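Local coordinates for protein TetR family transcriptional regulator (Streptomyces coelicolor, PDB 6SRN) that probably represses transcription by binding operator DNA as a TetR-family dimer, and holds a furan-carboxylic acid hormone in its ligand-binding domain, at residues A77-P89 and E139-L151. Sequence-based numbering, arbitrary orientation.
Sequences AIAVVEEHYARWP and ELPLPYVDWTHLL. With LUB (4-(Hydroxymethyl)-2-propylfuran-3-carboxylic acid), chain B.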
ATOM      1  N   ALA A  77      14.368 -11.144  11.232  1.00  8.25           N
ATOM      2  CA  ALA A  77      13.456 -10.374  10.414  1.00  8.50           C
ATOM      3  C   ALA A  77      13.869 -10.358   8.919  1.00  8.33           C
ATOM      4  O   ALA A  77      13.052 -10.517   8.029  1.00  7.63           O
ATOM      5  CB  ALA A  77      13.271  -8.974  10.979  1.00  8.58           C
ATOM      6  N   ILE A  78      15.158 -10.132   8.667  1.00  7.91           N
ATOM      7  CA  ILE A  78      15.652 -10.200   7.303  1.00  7.23           C
ATOM      8  C   ILE A  78      15.331 -11.558   6.686  1.00  7.17           C
ATOM      9  O   ILE A  78      14.883 -11.627   5.550  1.00  7.21           O
ATOM     10  CB  ILE A  78      17.174  -9.926   7.249  1.00  7.22           C
ATOM     11  CG1 ILE A  78      17.429  -8.463   7.617  1.00  7.23           C
ATOM     12  CG2 ILE A  78      17.721 -10.275   5.880  1.00  7.82           C
ATOM     13  CD1 ILE A  78      18.884  -8.163   7.839  1.00  7.18           C
ATOM     14  N   ALA A  79      15.604 -12.660   7.402  1.00  7.36           N
ATOM     15  CA  ALA A  79      15.379 -13.974   6.805  1.00  7.88           C
ATOM     16  C   ALA A  79      13.895 -14.210   6.447  1.00  7.78           C
ATOM     17  O   ALA A  79      13.600 -14.816   5.452  1.00  8.00           O
ATOM     18  CB  ALA A  79      15.878 -15.061   7.729  1.00  8.03           C
ATOM     19  N   VAL A  80      12.995 -13.753   7.304  1.00  8.10           N
ATOM     20  CA  VAL A  80      11.565 -13.866   7.051  1.00  8.19           C
ATOM     21  C   VAL A  80      11.199 -13.095   5.787  1.00  8.06           C
ATOM     22  O   VAL A  80      10.558 -13.620   4.891  1.00  7.70           O
ATOM     23  CB  VAL A  80      10.741 -13.347   8.256  1.00  8.83           C
ATOM     24  CG1 VAL A  80       9.257 -13.208   7.891  1.00  8.67           C
ATOM     25  CG2 VAL A  80      10.915 -14.299   9.431  1.00  9.52           C
ATOM     26  N   VAL A  81      11.622 -11.844   5.688  1.00  7.61           N
ATOM     27  CA  VAL A  81      11.290 -11.058   4.486  1.00  7.71           C
ATOM     28  C   VAL A  81      11.902 -11.676   3.229  1.00  7.71           C
ATOM     29  O   VAL A  81      11.256 -11.828   2.200  1.00  7.89           O
ATOM     30  CB  VAL A  81      11.723  -9.588   4.652  1.00  8.00           C
ATOM     31  CG1 VAL A  81      11.498  -8.814   3.376  1.00  8.22           C
ATOM     32  CG2 VAL A  81      10.956  -8.955   5.773  1.00  8.34           C
ATOM     33  N   GLU A  82      13.160 -12.066   3.312  1.00  8.46           N
ATOM     34  CA  GLU A  82      13.810 -12.688   2.139  1.00  9.46           C
ATOM     35  C   GLU A  82      13.058 -13.946   1.711  1.00  9.67           C
ATOM     36  O   GLU A  82      12.867 -14.211   0.514  1.00  9.71           O
ATOM     37  CB  GLU A  82      15.272 -13.045   2.417  1.00 10.54           C
ATOM     38  CG  GLU A  82      16.213 -11.904   2.493  1.00 12.07           C
ATOM     39  CD  GLU A  82      17.606 -12.461   2.800  1.00 12.98           C
ATOM     40  OE1 GLU A  82      17.784 -13.522   3.463  1.00 14.46           O
ATOM     41  OE2 GLU A  82      18.517 -11.876   2.300  1.00 15.88           O
ATOM     42  N   GLU A  83      12.609 -14.755   2.659  1.00  9.04           N
ATOM     43  CA  GLU A  83      11.955 -15.986   2.316  1.00  9.79           C
ATOM     44  C   GLU A  83      10.629 -15.719   1.622  1.00 10.39           C
ATOM     45  O   GLU A  83      10.258 -16.435   0.696  1.00 10.27           O
ATOM     46  CB  GLU A  83      11.753 -16.818   3.585  1.00 10.79           C
ATOM     47  CG  GLU A  83      10.819 -17.984   3.431  1.00 11.91           C
ATOM     48  CD  GLU A  83      11.184 -18.879   2.287  1.00 13.55           C
ATOM     49  OE1 GLU A  83      12.391 -19.027   2.010  1.00 14.90           O
ATOM     50  OE2 GLU A  83      10.245 -19.458   1.681  1.00 15.28           O
ATOM     51  N   HIS A  84       9.906 -14.705   2.082  1.00  8.64           N
ATOM     52  CA  HIS A  84       8.573 -14.450   1.497  1.00  8.74           C
ATOM     53  C   HIS A  84       8.696 -13.954   0.055  1.00  9.45           C
ATOM     54  O   HIS A  84       7.723 -14.030  -0.693  1.00  9.43           O
ATOM     55  CB  HIS A  84       7.743 -13.566   2.453  1.00  8.66           C
ATOM     56  CG  HIS A  84       7.510 -12.138   2.046  1.00  8.17           C
ATOM     57  ND1 HIS A  84       8.508 -11.185   1.977  1.00  8.25           N
ATOM     58  CD2 HIS A  84       6.368 -11.478   1.783  1.00  9.02           C
ATOM     59  CE1 HIS A  84       7.993 -10.019   1.656  1.00  8.55           C
ATOM     60  NE2 HIS A  84       6.687 -10.163   1.554  1.00  9.16           N
ATOM     61  N   TYR A  85       9.879 -13.512  -0.356  1.00  9.12           N
ATOM     62  CA  TYR A  85      10.181 -13.242  -1.782  1.00  9.49           C
ATOM     63  C   TYR A  85      10.783 -14.418  -2.537  1.00 10.74           C
ATOM     64  O   TYR A  85      10.397 -14.703  -3.703  1.00 10.98           O
ATOM     65  CB  TYR A  85      11.101 -12.041  -1.945  1.00  9.04           C
ATOM     66  CG  TYR A  85      10.554 -10.747  -1.501  1.00  8.70           C
ATOM     67  CD1 TYR A  85       9.331 -10.244  -1.971  1.00  8.41           C
ATOM     68  CD2 TYR A  85      11.280  -9.950  -0.610  1.00  9.13           C
ATOM     69  CE1 TYR A  85       8.846  -9.028  -1.532  1.00  8.84           C
ATOM     70  CE2 TYR A  85      10.797  -8.730  -0.193  1.00  8.66           C
ATOM     71  CZ  TYR A  85       9.587  -8.242  -0.662  1.00  8.74           C
ATOM     72  OH  TYR A  85       9.125  -7.032  -0.181  1.00  9.47           O
ATOM     73  N   ALA A  86      11.719 -15.121  -1.912  1.00 11.10           N
ATOM     74  CA  ALA A  86      12.542 -16.093  -2.620  1.00 10.88           C
ATOM     75  C   ALA A  86      11.774 -17.311  -3.049  1.00 10.67           C
ATOM     76  O   ALA A  86      12.225 -18.043  -3.940  1.00 11.89           O
ATOM     77  CB  ALA A  86      13.719 -16.508  -1.757  1.00 11.33           C
ATOM     78  N   ARG A  87      10.649 -17.577  -2.420  1.00 10.33           N
ATOM     79  CA  ARG A  87       9.813 -18.680  -2.781  1.00 10.64           C
ATOM     80  C   ARG A  87       9.115 -18.642  -4.176  1.00 10.97           C
ATOM     81  O   ARG A  87       8.715 -19.646  -4.708  1.00 11.67           O
ATOM     82  CB  ARG A  87       8.816 -18.913  -1.649  1.00 12.14           C
ATOM     83  CG  ARG A  87       7.887 -17.748  -1.325  1.00 12.71           C
ATOM     84  CD  ARG A  87       6.871 -18.160  -0.273  1.00 14.87           C
ATOM     85  NE  ARG A  87       7.490 -18.621   0.958  1.00 16.38           N
ATOM     86  CZ  ARG A  87       6.795 -19.068   1.994  1.00 17.60           C
ATOM     87  NH1 ARG A  87       5.465 -19.035   1.947  1.00 16.53           N
ATOM     88  NH2 ARG A  87       7.420 -19.509   3.056  1.00 19.17           N
ATOM     89  N   TRP A  88       9.049 -17.481  -4.777  1.00  9.80           N
ATOM     90  CA  TRP A  88       8.165 -17.258  -5.927  1.00  9.12           C
ATOM     91  C   TRP A  88       8.693 -17.675  -7.298  1.00  9.52           C
ATOM     92  O   TRP A  88       7.936 -18.167  -8.122  1.00  9.47           O
ATOM     93  CB  TRP A  88       7.607 -15.811  -5.878  1.00  8.68           C
ATOM     94  CG  TRP A  88       6.688 -15.707  -4.719  1.00  8.38           C
ATOM     95  CD1 TRP A  88       6.944 -15.117  -3.522  1.00  8.78           C
ATOM     96  CD2 TRP A  88       5.375 -16.262  -4.618  1.00  8.60           C
ATOM     97  NE1 TRP A  88       5.875 -15.271  -2.662  1.00  8.61           N
ATOM     98  CE2 TRP A  88       4.892 -15.979  -3.301  1.00  8.43           C
ATOM     99  CE3 TRP A  88       4.562 -16.987  -5.493  1.00  9.26           C
ATOM    100  CZ2 TRP A  88       3.668 -16.425  -2.849  1.00  9.79           C
ATOM    101  CZ3 TRP A  88       3.333 -17.413  -5.053  1.00 10.20           C
ATOM    102  CH2 TRP A  88       2.876 -17.100  -3.736  1.00 10.25           C
ATOM    103  N   PRO A  89      10.004 -17.527  -7.537  1.00  9.41           N
ATOM    104  CA  PRO A  89      10.554 -18.055  -8.799  1.00  9.88           C
ATOM    105  C   PRO A  89      10.220 -19.531  -9.058  1.00 10.37           C
ATOM    106  O   PRO A  89       9.834 -19.871 -10.179  1.00 10.69           O
ATOM    107  CB  PRO A  89      12.067 -17.815  -8.643  1.00  9.77           C
ATOM    108  CG  PRO A  89      12.120 -16.569  -7.793  1.00  9.69           C
ATOM    109  CD  PRO A  89      11.011 -16.741  -6.793  1.00  9.92           C
ATOM    110  N   GLU A 139      18.489  -3.841   7.965  1.00 16.50           N
ATOM    111  CA  GLU A 139      18.594  -3.650   6.521  1.00 17.24           C
ATOM    112  C   GLU A 139      17.683  -4.702   5.808  1.00 13.59           C
ATOM    113  O   GLU A 139      18.167  -5.732   5.426  1.00 10.28           O
ATOM    114  CB  GLU A 139      20.028  -3.666   5.976  1.00 22.07           C
ATOM    115  CG  GLU A 139      20.350  -2.334   5.228  1.00 24.56           C
ATOM    116  CD  GLU A 139      21.491  -2.375   4.215  1.00 23.17           C
ATOM    117  OE1 GLU A 139      22.282  -3.313   4.253  1.00 26.80           O
ATOM    118  OE2 GLU A 139      21.530  -1.447   3.357  1.00 25.19           O
ATOM    119  N   LEU A 140      16.373  -4.460   5.666  1.00 12.90           N
ATOM    120  CA  LEU A 140      15.515  -5.413   4.980  1.00 11.47           C
ATOM    121  C   LEU A 140      15.650  -5.221   3.485  1.00 11.38           C
ATOM    122  O   LEU A 140      16.023  -4.121   3.029  1.00 12.66           O
ATOM    123  CB  LEU A 140      14.042  -5.215   5.400  1.00 11.35           C
ATOM    124  CG  LEU A 140      13.651  -5.272   6.857  1.00 12.11           C
ATOM    125  CD1 LEU A 140      12.156  -4.992   6.966  1.00 12.87           C
ATOM    126  CD2 LEU A 140      13.962  -6.596   7.548  1.00 11.15           C
ATOM    127  N   PRO A 141      15.391  -6.262   2.694  1.00 10.79           N
ATOM    128  CA  PRO A 141      15.398  -6.144   1.215  1.00 11.10           C
ATOM    129  C   PRO A 141      14.459  -5.002   0.751  1.00 10.62           C
ATOM    130  O   PRO A 141      13.405  -4.750   1.336  1.00 10.72           O
ATOM    131  CB  PRO A 141      14.956  -7.510   0.733  1.00 12.83           C
ATOM    132  CG  PRO A 141      15.041  -8.456   1.895  1.00 13.16           C
ATOM    133  CD  PRO A 141      14.938  -7.597   3.134  1.00 11.30           C
ATOM    134  N   LEU A 142      14.823  -4.355  -0.348  1.00 10.83           N
ATOM    135  CA  LEU A 142      13.910  -3.376  -0.934  1.00 10.41           C
ATOM    136  C   LEU A 142      12.596  -4.075  -1.282  1.00  9.14           C
ATOM    137  O   LEU A 142      12.620  -5.157  -1.909  1.00  9.24           O
ATOM    138  CB  LEU A 142      14.500  -2.768  -2.211  1.00 11.34           C
ATOM    139  CG  LEU A 142      15.532  -1.640  -2.028  1.00 11.58           C
ATOM    140  CD1 LEU A 142      16.125  -1.326  -3.385  1.00 12.09           C
ATOM    141  CD2 LEU A 142      15.003  -0.363  -1.407  1.00 11.90           C
ATOM    142  N   PRO A 143      11.472  -3.443  -0.916  1.00  8.66           N
ATOM    143  CA  PRO A 143      10.185  -3.981  -1.399  1.00  7.67           C
ATOM    144  C   PRO A 143       9.948  -3.791  -2.894  1.00  7.49           C
ATOM    145  O   PRO A 143      10.632  -2.976  -3.567  1.00  7.63           O
ATOM    146  CB  PRO A 143       9.177  -3.203  -0.578  1.00  8.15           C
ATOM    147  CG  PRO A 143       9.843  -1.860  -0.401  1.00  8.74           C
ATOM    148  CD  PRO A 143      11.267  -2.202  -0.146  1.00  8.57           C
ATOM    149  N   TYR A 144       9.029  -4.571  -3.419  1.00  7.13           N
ATOM    150  CA  TYR A 144       8.399  -4.412  -4.757  1.00  7.41           C
ATOM    151  C   TYR A 144       9.289  -4.837  -5.921  1.00  7.56           C
ATOM    152  O   TYR A 144       8.772  -5.348  -6.944  1.00  7.57           O
ATOM    153  CB  TYR A 144       7.873  -2.966  -4.990  1.00  7.79           C
ATOM    154  CG  TYR A 144       7.165  -2.411  -3.769  1.00  7.41           C
ATOM    155  CD1 TYR A 144       6.061  -3.062  -3.190  1.00  7.56           C
ATOM    156  CD2 TYR A 144       7.638  -1.267  -3.122  1.00  7.09           C
ATOM    157  CE1 TYR A 144       5.494  -2.587  -2.040  1.00  8.12           C
ATOM    158  CE2 TYR A 144       7.045  -0.790  -1.979  1.00  7.62           C
ATOM    159  CZ  TYR A 144       5.992  -1.469  -1.417  1.00  8.42           C
ATOM    160  OH  TYR A 144       5.457  -1.007  -0.247  1.00 10.00           O
ATOM    161  N   VAL A 145      10.603  -4.612  -5.795  1.00  8.63           N
ATOM    162  CA  VAL A 145      11.469  -4.797  -6.935  1.00  9.49           C
ATOM    163  C   VAL A 145      11.610  -6.273  -7.353  1.00  8.70           C
ATOM    164  O   VAL A 145      11.719  -6.564  -8.523  1.00  9.41           O
ATOM    165  CB  VAL A 145      12.817  -4.100  -6.795  1.00 10.64           C
ATOM    166  CG1 VAL A 145      12.666  -2.605  -6.581  1.00 11.18           C
ATOM    167  CG2 VAL A 145      13.579  -4.684  -5.667  1.00 10.99           C
ATOM    168  N   ASP A 146      11.582  -7.208  -6.403  1.00  9.57           N
ATOM    169  CA  ASP A 146      11.703  -8.627  -6.750  1.00  9.81           C
ATOM    170  C   ASP A 146      10.502  -9.101  -7.572  1.00  8.93           C
ATOM    171  O   ASP A 146      10.668  -9.743  -8.591  1.00  9.52           O
ATOM    172  CB  ASP A 146      11.859  -9.478  -5.485  1.00  9.85           C
ATOM    173  CG  ASP A 146      13.179  -9.249  -4.779  1.00 10.74           C
ATOM    174  OD1 ASP A 146      14.213  -9.257  -5.508  1.00 13.70           O
ATOM    175  OD2 ASP A 146      13.193  -9.019  -3.538  1.00 11.95           O
ATOM    176  N   TRP A 147       9.300  -8.735  -7.141  1.00  8.65           N
ATOM    177  CA  TRP A 147       8.107  -9.140  -7.862  1.00  8.68           C
ATOM    178  C   TRP A 147       8.032  -8.415  -9.200  1.00  8.71           C
ATOM    179  O   TRP A 147       7.626  -8.992 -10.169  1.00  8.60           O
ATOM    180  CB  TRP A 147       6.847  -8.853  -7.039  1.00  8.97           C
ATOM    181  CG  TRP A 147       6.388 -10.013  -6.178  1.00  8.77           C
ATOM    182  CD1 TRP A 147       6.658 -10.230  -4.829  1.00  9.19           C
ATOM    183  CD2 TRP A 147       5.562 -11.088  -6.592  1.00  8.66           C
ATOM    184  NE1 TRP A 147       6.024 -11.395  -4.407  1.00  9.93           N
ATOM    185  CE2 TRP A 147       5.391 -11.962  -5.481  1.00  9.66           C
ATOM    186  CE3 TRP A 147       4.961 -11.425  -7.812  1.00  9.01           C
ATOM    187  CZ2 TRP A 147       4.562 -13.085  -5.571  1.00  9.07           C
ATOM    188  CZ3 TRP A 147       4.184 -12.547  -7.882  1.00  9.00           C
ATOM    189  CH2 TRP A 147       4.017 -13.366  -6.786  1.00  9.34           C
ATOM    190  N   THR A 148       8.456  -7.158  -9.249  1.00  8.70           N
ATOM    191  CA  THR A 148       8.461  -6.439 -10.506  1.00  8.88           C
ATOM    192  C   THR A 148       9.354  -7.130 -11.532  1.00  9.52           C
ATOM    193  O   THR A 148       8.896  -7.365 -12.657  1.00  9.86           O
ATOM    194  CB  THR A 148       8.794  -4.957 -10.297  1.00  8.97           C
ATOM    195  OG1 THR A 148       7.871  -4.388  -9.358  1.00  8.86           O
ATOM    196  CG2 THR A 148       8.691  -4.185 -11.626  1.00  9.47           C
ATOM    197  N   HIS A 149      10.563  -7.475 -11.115  1.00 10.49           N
ATOM    198  CA  HIS A 149      11.510  -8.183 -11.986  1.00 12.97           C
ATOM    199  C   HIS A 149      10.998  -9.552 -12.381  1.00 11.96           C
ATOM    200  O   HIS A 149      11.133  -9.989 -13.550  1.00 12.19           O
ATOM    201  CB  HIS A 149      12.878  -8.277 -11.312  1.00 15.91           C
ATOM    202  CG  HIS A 149      13.709  -7.057 -11.522  1.00 20.90           C
ATOM    203  ND1 HIS A 149      14.428  -6.444 -10.519  1.00 25.17           N
ATOM    204  CD2 HIS A 149      13.935  -6.332 -12.648  1.00 23.47           C
ATOM    205  CE1 HIS A 149      15.076  -5.405 -11.026  1.00 24.30           C
ATOM    206  NE2 HIS A 149      14.774  -5.302 -12.307  1.00 24.32           N
ATOM    207  N   LEU A 150      10.382 -10.239 -11.427  1.00 11.57           N
ATOM    208  CA  LEU A 150       9.834 -11.549 -11.692  1.00 12.41           C
ATOM    209  C   LEU A 150       8.768 -11.531 -12.777  1.00 12.31           C
ATOM    210  O   LEU A 150       8.825 -12.306 -13.728  1.00 13.86           O
ATOM    211  CB  LEU A 150       9.329 -12.186 -10.382  1.00 12.98           C
ATOM    212  CG  LEU A 150       8.839 -13.626 -10.463  1.00 14.23           C
ATOM    213  CD1 LEU A 150       9.929 -14.580 -10.916  1.00 14.16           C
ATOM    214  CD2 LEU A 150       8.308 -14.042  -9.107  1.00 15.01           C
ATOM    215  N   LEU A 151       7.827 -10.611 -12.702  1.00 11.19           N
ATOM    216  CA  LEU A 151       6.682 -10.569 -13.635  1.00 11.82           C
ATOM    217  C   LEU A 151       7.024  -9.953 -14.994  1.00 12.33           C
ATOM    218  O   LEU A 151       6.393 -10.200 -16.007  1.00 12.20           O
ATOM    219  CB  LEU A 151       5.521  -9.773 -13.024  1.00 12.64           C
ATOM    220  CG  LEU A 151       4.894 -10.374 -11.754  1.00 13.54           C
ATOM    221  CD1 LEU A 151       3.674  -9.568 -11.350  1.00 15.29           C
ATOM    222  CD2 LEU A 151       4.540 -11.836 -11.941  1.00 13.77           C
TER
HETATM  223  C2  LUB B 301       3.796  -7.208  -2.412  1.00 12.61           C
HETATM  224  C4  LUB B 301       4.640  -6.706  -0.400  1.00 12.42           C
HETATM  225  C5  LUB B 301       3.344  -6.985  -0.235  1.00 12.05           C
HETATM  226  C6  LUB B 301       3.460  -7.250  -3.846  1.00 12.74           C
HETATM  227  O11 LUB B 301       6.423  -6.872  -3.596  1.00 13.84           O
HETATM  228  C9  LUB B 301       6.262  -6.559  -2.388  1.00 12.38           C
HETATM  229  O10 LUB B 301       7.205  -6.026  -1.698  1.00 14.02           O
HETATM  230  C3  LUB B 301       4.980  -6.745  -1.738  1.00 13.01           C
HETATM  231  C12 LUB B 301       5.545  -6.517   0.808  1.00 13.42           C
HETATM  232  O13 LUB B 301       6.277  -5.279   0.655  1.00 15.11           O
HETATM  233  O1  LUB B 301       2.744  -7.178  -1.491  1.00 11.63           O
HETATM  234  C7  LUB B 301       3.230  -8.720  -4.223  1.00 13.67           C
HETATM  235  C8  LUB B 301       2.936  -8.896  -5.692  1.00 14.37           C
HETATM  236  O   HOH W   1       6.202 -11.952  -1.610  1.00 20.47           O
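W147 lies between W88 and the propyl tail of the bound furan acid: its CZ2 sits over one face of the W88 indole, 3.4 Å from CD2, while LUB C8 covers the other face of W147, 3.5 Å from its CD2. The W88 five-membered ring and the W147 six-membered ring are inclined at 47°, an oblique pair, neither stacked nor edge-to-face. One water fixes the rotation of W147 further, accepting from its NE1 at 2.9 Å, in the ring plane, and donating to the carbonyl oxygen of H84. Next along, Y85 stands with CG beside its backbone N (chi1 -64°), which carries the ring between D146 OD2, over one face at 3.6 Å from CD2, and H84 CE1 on that ring's opposite side. Its hydroxyl donates to LUB O10 over 2.6 Å. The same oxygen accepts from Y144 N at 2.9 Å, so both segments grip one ligand carboxylate, likely stabilising its negative charge. Farther down, P141 CD packs on V81 CG1 at 3.7 Å, and L140 reaches I78 through CD2. With no direct hydrogen bond between the segments, ligand, water and apolar contacts join them. Helix 73-86, running from the DNA-binding domain, thus closes the hormone pocket through H84 and Y85 against the loop before helix 145-161 and that helix's first turn, W88 backing W147 from behind; helix 102-119 backs W88 and L150, helix 170-192 W147, and N190 of the second subunit bonds the Y144 hydroxyl.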